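PDB 1QMJ: beta-galactoside-binding lectin from Gallus gallus, which binds beta-galactosides such as lactose as a homodimeric galectin and may take part in regulating differentiation. Local coordinates for residues Lys17-Ile22 / Val126-Phe131; Ser37-Leu42 / Asn108-Glu113. All coordinates share one frame; numbering follows the deposited sequence.

Contact 1. Residues Lys17-Ile22 / Val126-Phe131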
loop_
_atom_site.group_PDB
_atom_site.type_symbol
_atom_site.label_atom_id
_atom_site.label_comp_id
_atom_site.label_asym_id
_atom_site.label_seq_id
_atom_site.Cartn_x
_atom_site.Cartn_y
_atom_site.Cartn_z
ATOM N N LYS A 17 -5.154 3.815 7.806
ATOM C CA LYS A 17 -4.070 4.306 8.655
ATOM C C LYS A 17 -2.730 4.268 7.939
ATOM O O LYS A 17 -2.306 3.222 7.429
ATOM C CB LYS A 17 -3.937 3.444 9.905
ATOM C CG LYS A 17 -5.183 3.449 10.785
ATOM C CD LYS A 17 -4.972 2.675 12.084
ATOM C CE LYS A 17 -6.056 2.933 13.126
ATOM N NZ LYS A 17 -5.607 2.650 14.495
ATOM N N VAL A 18 -2.106 5.421 7.927
ATOM C CA VAL A 18 -0.790 5.595 7.327
ATOM C C VAL A 18 0.206 5.935 8.426
ATOM O O VAL A 18 0.105 6.981 9.078
ATOM C CB VAL A 18 -0.794 6.732 6.302
ATOM C CG1 VAL A 18 0.593 6.992 5.703
ATOM C CG2 VAL A 18 -1.716 6.468 5.111
ATOM N N LYS A 19 1.141 5.034 8.608
ATOM C CA LYS A 19 2.201 5.190 9.606
ATOM C C LYS A 19 3.505 5.490 8.888
ATOM O O LYS A 19 3.797 4.921 7.831
ATOM C CB LYS A 19 2.366 3.906 10.422
ATOM C CG LYS A 19 1.052 3.363 10.978
ATOM C CD LYS A 19 1.246 2.104 11.827
ATOM C CE LYS A 19 1.868 2.395 13.198
ATOM N NZ LYS A 19 3.293 2.752 13.121
ATOM N N GLY A 20 4.272 6.383 9.466
ATOM C CA GLY A 20 5.556 6.773 8.884
ATOM C C GLY A 20 6.302 7.725 9.802
ATOM O O GLY A 20 5.923 7.927 10.965
ATOM N N LYS A 21 7.347 8.279 9.239
ATOM C CA LYS A 21 8.210 9.217 9.937
ATOM C C LYS A 21 8.472 10.442 9.072
ATOM O O LYS A 21 8.825 10.329 7.890
ATOM C CB LYS A 21 9.553 8.549 10.255
ATOM C CG LYS A 21 10.536 9.483 10.967
ATOM C CD LYS A 21 11.960 9.386 10.417
ATOM C CE LYS A 21 12.917 10.395 11.057
ATOM N NZ LYS A 21 13.057 10.214 12.508
ATOM N N ILE A 22 8.283 11.586 9.694
ATOM C CA ILE A 22 8.530 12.873 9.051
ATOM C C ILE A 22 10.041 13.103 9.085
ATOM O O ILE A 22 10.671 12.996 10.143
ATOM C CB ILE A 22 7.803 13.994 9.814
ATOM C CG1 ILE A 22 6.297 13.749 9.969
ATOM C CG2 ILE A 22 7.929 15.359 9.134
ATOM C CD1 ILE A 22 5.643 14.679 10.996
ATOM N N VAL A 126 7.016 6.331 4.668
ATOM C CA VAL A 126 5.960 5.382 4.989
ATOM C C VAL A 126 6.568 4.110 5.585
ATOM O O VAL A 126 7.580 3.589 5.101
ATOM C CB VAL A 126 5.126 5.016 3.732
ATOM C CG1 VAL A 126 3.948 4.121 4.108
ATOM C CG2 VAL A 126 4.635 6.272 3.044
ATOM N N LYS A 127 5.943 3.624 6.642
ATOM C CA LYS A 127 6.399 2.427 7.316
ATOM C C LYS A 127 5.315 1.357 7.248
ATOM O O LYS A 127 5.615 0.170 7.270
ATOM C CB LYS A 127 6.724 2.749 8.778
ATOM C CG LYS A 127 8.120 2.346 9.216
ATOM C CD LYS A 127 8.279 0.834 9.292
ATOM C CE LYS A 127 9.662 0.453 9.806
ATOM N NZ LYS A 127 10.748 0.996 8.934
ATOM N N ALA A 128 4.059 1.779 7.149
ATOM C CA ALA A 128 2.949 0.839 7.094
ATOM C C ALA A 128 1.634 1.500 6.703
ATOM O O ALA A 128 1.420 2.680 6.987
ATOM C CB ALA A 128 2.794 0.160 8.450
ATOM N N ILE A 129 0.776 0.735 6.028
ATOM C CA ILE A 129 -0.555 1.176 5.610
ATOM C C ILE A 129 -1.505 0.083 6.093
ATOM O O ILE A 129 -1.352 -1.084 5.724
ATOM C CB ILE A 129 -0.681 1.334 4.071
ATOM C CG1 ILE A 129 0.286 2.418 3.582
ATOM C CG2 ILE A 129 -2.124 1.675 3.686
ATOM C CD1 ILE A 129 -0.150 3.138 2.323
ATOM N N LYS A 130 -2.443 0.451 6.959
ATOM C CA LYS A 130 -3.396 -0.502 7.520
ATOM C C LYS A 130 -4.827 -0.175 7.128
ATOM O O LYS A 130 -5.173 0.990 6.948
ATOM C CB LYS A 130 -3.299 -0.505 9.048
ATOM C CG LYS A 130 -1.925 -0.824 9.604
ATOM C CD LYS A 130 -1.949 -0.774 11.124
ATOM C CE LYS A 130 -0.577 -1.023 11.728
ATOM N NZ LYS A 130 -0.621 -0.921 13.217
ATOM N N PHE A 131 -5.662 -1.205 7.038
ATOM C CA PHE A 131 -7.066 -1.036 6.688
ATOM C C PHE A 131 -7.923 -1.603 7.820
ATOM O O PHE A 131 -7.612 -2.657 8.381
ATOM C CB PHE A 131 -7.372 -1.732 5.359
ATOM C CG PHE A 131 -6.439 -1.337 4.247
ATOM C CD1 PHE A 131 -6.675 -0.185 3.500
ATOM C CD2 PHE A 131 -5.291 -2.086 3.982
ATOM C CE1 PHE A 131 -5.780 0.219 2.508
ATOM C CE2 PHE A 131 -4.392 -1.693 2.995
ATOM C CZ PHE A 131 -4.639 -0.534 2.256
#

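Contact 2. Residues Ser37-Leu42 / Asn108-Glu113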
loop_
_atom_site.group_PDB
_atom_site.type_symbol
_atom_site.label_atom_id
_atom_site.label_comp_id
_atom_site.label_asym_id
_atom_site.label_seq_id
_atom_site.Cartn_x
_atom_site.Cartn_y
_atom_site.Cartn_z
ATOM N N SER A 37 -5.277 10.592 -9.462
ATOM C CA SER A 37 -4.389 11.754 -9.254
ATOM C C SER A 37 -5.021 13.095 -9.686
ATOM O O SER A 37 -4.603 14.171 -9.239
ATOM C CB SER A 37 -3.091 11.586 -10.047
ATOM O OG SER A 37 -3.366 11.056 -11.332
ATOM N N SER A 38 -6.023 13.038 -10.543
ATOM C CA SER A 38 -6.680 14.272 -11.041
ATOM C C SER A 38 -7.923 14.632 -10.213
ATOM O O SER A 38 -8.380 15.784 -10.208
ATOM C CB SER A 38 -7.112 14.096 -12.494
ATOM O OG SER A 38 -5.974 13.863 -13.310
ATOM N N THR A 39 -8.454 13.648 -9.525
ATOM C CA THR A 39 -9.648 13.841 -8.689
ATOM C C THR A 39 -9.382 13.312 -7.285
ATOM O O THR A 39 -9.379 12.095 -7.049
ATOM C CB THR A 39 -10.833 13.106 -9.304
ATOM O OG1 THR A 39 -11.085 13.611 -10.608
ATOM C CG2 THR A 39 -12.120 13.266 -8.492
ATOM N N LEU A 40 -9.169 14.257 -6.394
ATOM C CA LEU A 40 -8.876 13.970 -4.992
ATOM C C LEU A 40 -9.968 14.484 -4.074
ATOM O O LEU A 40 -10.424 15.632 -4.194
ATOM C CB LEU A 40 -7.576 14.650 -4.572
ATOM C CG LEU A 40 -6.387 14.260 -5.439
ATOM C CD1 LEU A 40 -5.107 15.002 -5.050
ATOM C CD2 LEU A 40 -6.053 12.771 -5.355
ATOM N N MET A 41 -10.351 13.613 -3.179
ATOM C CA MET A 41 -11.354 13.924 -2.188
ATOM C C MET A 41 -10.704 14.808 -1.131
ATOM O O MET A 41 -11.347 15.675 -0.528
ATOM C CB MET A 41 -11.877 12.637 -1.550
ATOM C CG MET A 41 -12.866 12.889 -0.410
ATOM S SD MET A 41 -13.194 11.427 0.548
ATOM C CE MET A 41 -13.784 10.129 -0.516
ATOM N N LEU A 42 -9.415 14.578 -0.922
ATOM C CA LEU A 42 -8.671 15.349 0.072
ATOM C C LEU A 42 -7.155 15.324 -0.156
ATOM O O LEU A 42 -6.553 14.260 -0.386
ATOM C CB LEU A 42 -8.929 14.788 1.458
ATOM C CG LEU A 42 -7.959 15.333 2.497
ATOM C CD1 LEU A 42 -8.146 16.828 2.758
ATOM C CD2 LEU A 42 -8.100 14.647 3.853
ATOM N N ASN A 108 -16.731 16.825 2.245
ATOM C CA ASN A 108 -16.662 15.932 1.099
ATOM C C ASN A 108 -17.318 16.714 -0.039
ATOM O O ASN A 108 -18.487 16.498 -0.379
ATOM C CB ASN A 108 -17.432 14.634 1.394
ATOM C CG ASN A 108 -17.295 13.590 0.286
ATOM O OD1 ASN A 108 -16.867 13.893 -0.833
ATOM N ND2 ASN A 108 -17.669 12.353 0.598
ATOM N N ARG A 109 -16.557 17.647 -0.602
ATOM C CA ARG A 109 -17.038 18.503 -1.678
ATOM C C ARG A 109 -17.494 17.726 -2.912
ATOM O O ARG A 109 -18.534 18.032 -3.503
ATOM C CB ARG A 109 -15.950 19.505 -2.086
ATOM C CG ARG A 109 -15.488 20.470 -1.001
ATOM C CD ARG A 109 -14.390 21.365 -1.563
ATOM N NE ARG A 109 -13.911 22.366 -0.614
ATOM C CZ ARG A 109 -12.750 23.015 -0.724
ATOM N NH1 ARG A 109 -11.932 22.771 -1.739
ATOM N NH2 ARG A 109 -12.421 23.938 0.169
ATOM N N LEU A 110 -16.710 16.728 -3.300
ATOM C CA LEU A 110 -17.005 15.932 -4.484
ATOM C C LEU A 110 -18.129 14.912 -4.318
ATOM O O LEU A 110 -18.533 14.279 -5.293
ATOM C CB LEU A 110 -15.727 15.251 -4.984
ATOM C CG LEU A 110 -14.719 16.079 -5.794
ATOM C CD1 LEU A 110 -14.461 17.425 -5.164
ATOM C CD2 LEU A 110 -13.421 15.315 -5.923
ATOM N N GLY A 111 -18.625 14.750 -3.093
ATOM C CA GLY A 111 -19.696 13.795 -2.841
ATOM C C GLY A 111 -19.289 12.364 -3.161
ATOM O O GLY A 111 -20.124 11.497 -3.451
ATOM N N MET A 112 -17.986 12.118 -3.093
ATOM C CA MET A 112 -17.426 10.808 -3.375
ATOM C C MET A 112 -17.936 9.806 -2.330
ATOM O O MET A 112 -18.122 10.162 -1.164
ATOM C CB MET A 112 -15.902 10.910 -3.339
ATOM C CG MET A 112 -15.178 9.947 -4.239
ATOM S SD MET A 112 -13.426 10.333 -4.281
ATOM C CE MET A 112 -13.419 11.799 -5.254
ATOM N N GLU A 113 -18.190 8.569 -2.757
ATOM C CA GLU A 113 -18.689 7.530 -1.851
ATOM C C GLU A 113 -17.730 6.374 -1.560
ATOM O O GLU A 113 -18.069 5.450 -0.817
ATOM C CB GLU A 113 -20.047 6.991 -2.319
ATOM C CG GLU A 113 -20.161 6.719 -3.816
ATOM C CD GLU A 113 -20.926 7.811 -4.550
ATOM O OE1 GLU A 113 -22.148 7.946 -4.303
ATOM O OE2 GLU A 113 -20.310 8.532 -5.368
HETATM O O HOH W 1 -13.632 17.283 -0.467
#

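Contact 1. Residues Lys17-Ile22 / Val126-Phe131
Lys19 and Lys130 both set CG beside their own backbone N (chi1 -50° for Lys19, nearly the same for Lys130), on the sheet face that also carries Lys17 and Ala128. Beyond CG the Lys130 chain is extended, whereas that of Lys19 bends at its last two torsions; the two chains meet obliquely, Lys19 CD 3.6 Å from Lys130 CE. The touch is made by the methylenes, while Lys19 NZ and Lys130 NZ stay 5.4 Å apart, where their like charges would probably repel. Ala128 CB lies 4.2 Å from Lys19 CD.

The strands run antiparallel, at 173°, with Lys17-Lys130 and Lys19-Ala128 as hydrogen-bonded pairs. Lys17 N reaches Lys130 O at 3.0 Å, and Lys130 N returns to Lys17 O at 2.8 Å. Past Lys19 the register slips by one residue. Lys19 O is gripped by two donors arriving from the same face of its plane: Lys127 N at 2.8 Å and, standing 40° out of the plane, Ala128 N at 3.2 Å. Beyond the bulge Gly20 sits close against Val126, their CA atoms 4.2 Å apart. On the face opposite Lys17, Lys19 and Lys130, Val18, Val126 and Ile129 turn into the core, where Val120 and Leu118 of strand 117-122 meet them.

Ala128, Ile129 and Lys130 also pair with an antiparallel strand of the second subunit, which continues the sheet across the interface. A classic beta bulge thus interrupts the pairing of strand 124-131, an outermost strand of the five-stranded sheet within this chain, with its neighbour 16-22, at the dimer seam of the galectin beta-sandwich.

Contact 2. Residues Ser37-Leu42 / Asn108-Glu113
Met41 and Met112 form the tight part of this contact, crossing each other so that Met41 CE lies 3.6 Å from Met112 CB and 3.8 Å from Met112 SD. Met41 CG is anti to the backbone N (chi1 175°), which places CG 4.1 Å from Asn108 OD1; the bend at chi3 turns CE onto Met112. Met112 is bent at chi3 as well, and Met112 CE reaches Thr39 CG2 at 3.8 Å. Thr39 CG2 also meets Leu110 CD2 at 3.5 Å, and that leucine methyl abuts the carbonyl oxygen of Leu40. Val95 and Ile115 add to the packing around Met41.

The other side is looser and more polar. No direct hydrogen bond joins the segments; instead a water donates to Met41 O at 2.8 Å and accepts from Arg109 N at 3.0 Å. Arg109 itself is exposed, yet its guanidinium bonds Ser61 OG of strand 56-63 and the backbone O of Glu69, a residue of the predicted galactoside site.

The loop's shape is fixed from within. Residues Asn108 to Gly111 make a type I turn, and buried Asn108 spans it: Asn108 ND2 donates to Met112 O at 2.8 Å, the acceptor lying near the amide plane, while OD1 takes a weak bond from Met112 N. Met41 and Leu42 both face Val33 in a classic beta bulge at the corner of strand 39-47, and the contact joins this strand to the loop that follows strand 103-107 in the galectin beta-sandwich.

How the contacts relate
Contacts 1 and 2 lie on opposite sides of the chain's centre, their own centres 21 Å apart and their nearest atoms about 10 Å apart, without touching. Along the chain the order is 17-22, 37-42, 108-113, 126-131, which nests contact 2 inside the loop closed by contact 1. Strands 16-22 and 124-131 are neighbours in the five-stranded sheet, whereas strand 39-47 belongs to the other. Because strand 124-131 pairs with the second subunit, contact 1 sits at the dimer interface. Contact 2 joins strand 39-47 to the loop leaving the five-stranded sheet, with the side chain of Leu40 about 4 Å from that of Trp67 in the predicted galactoside site, consistent with separate regions for dimerisation and sugar binding.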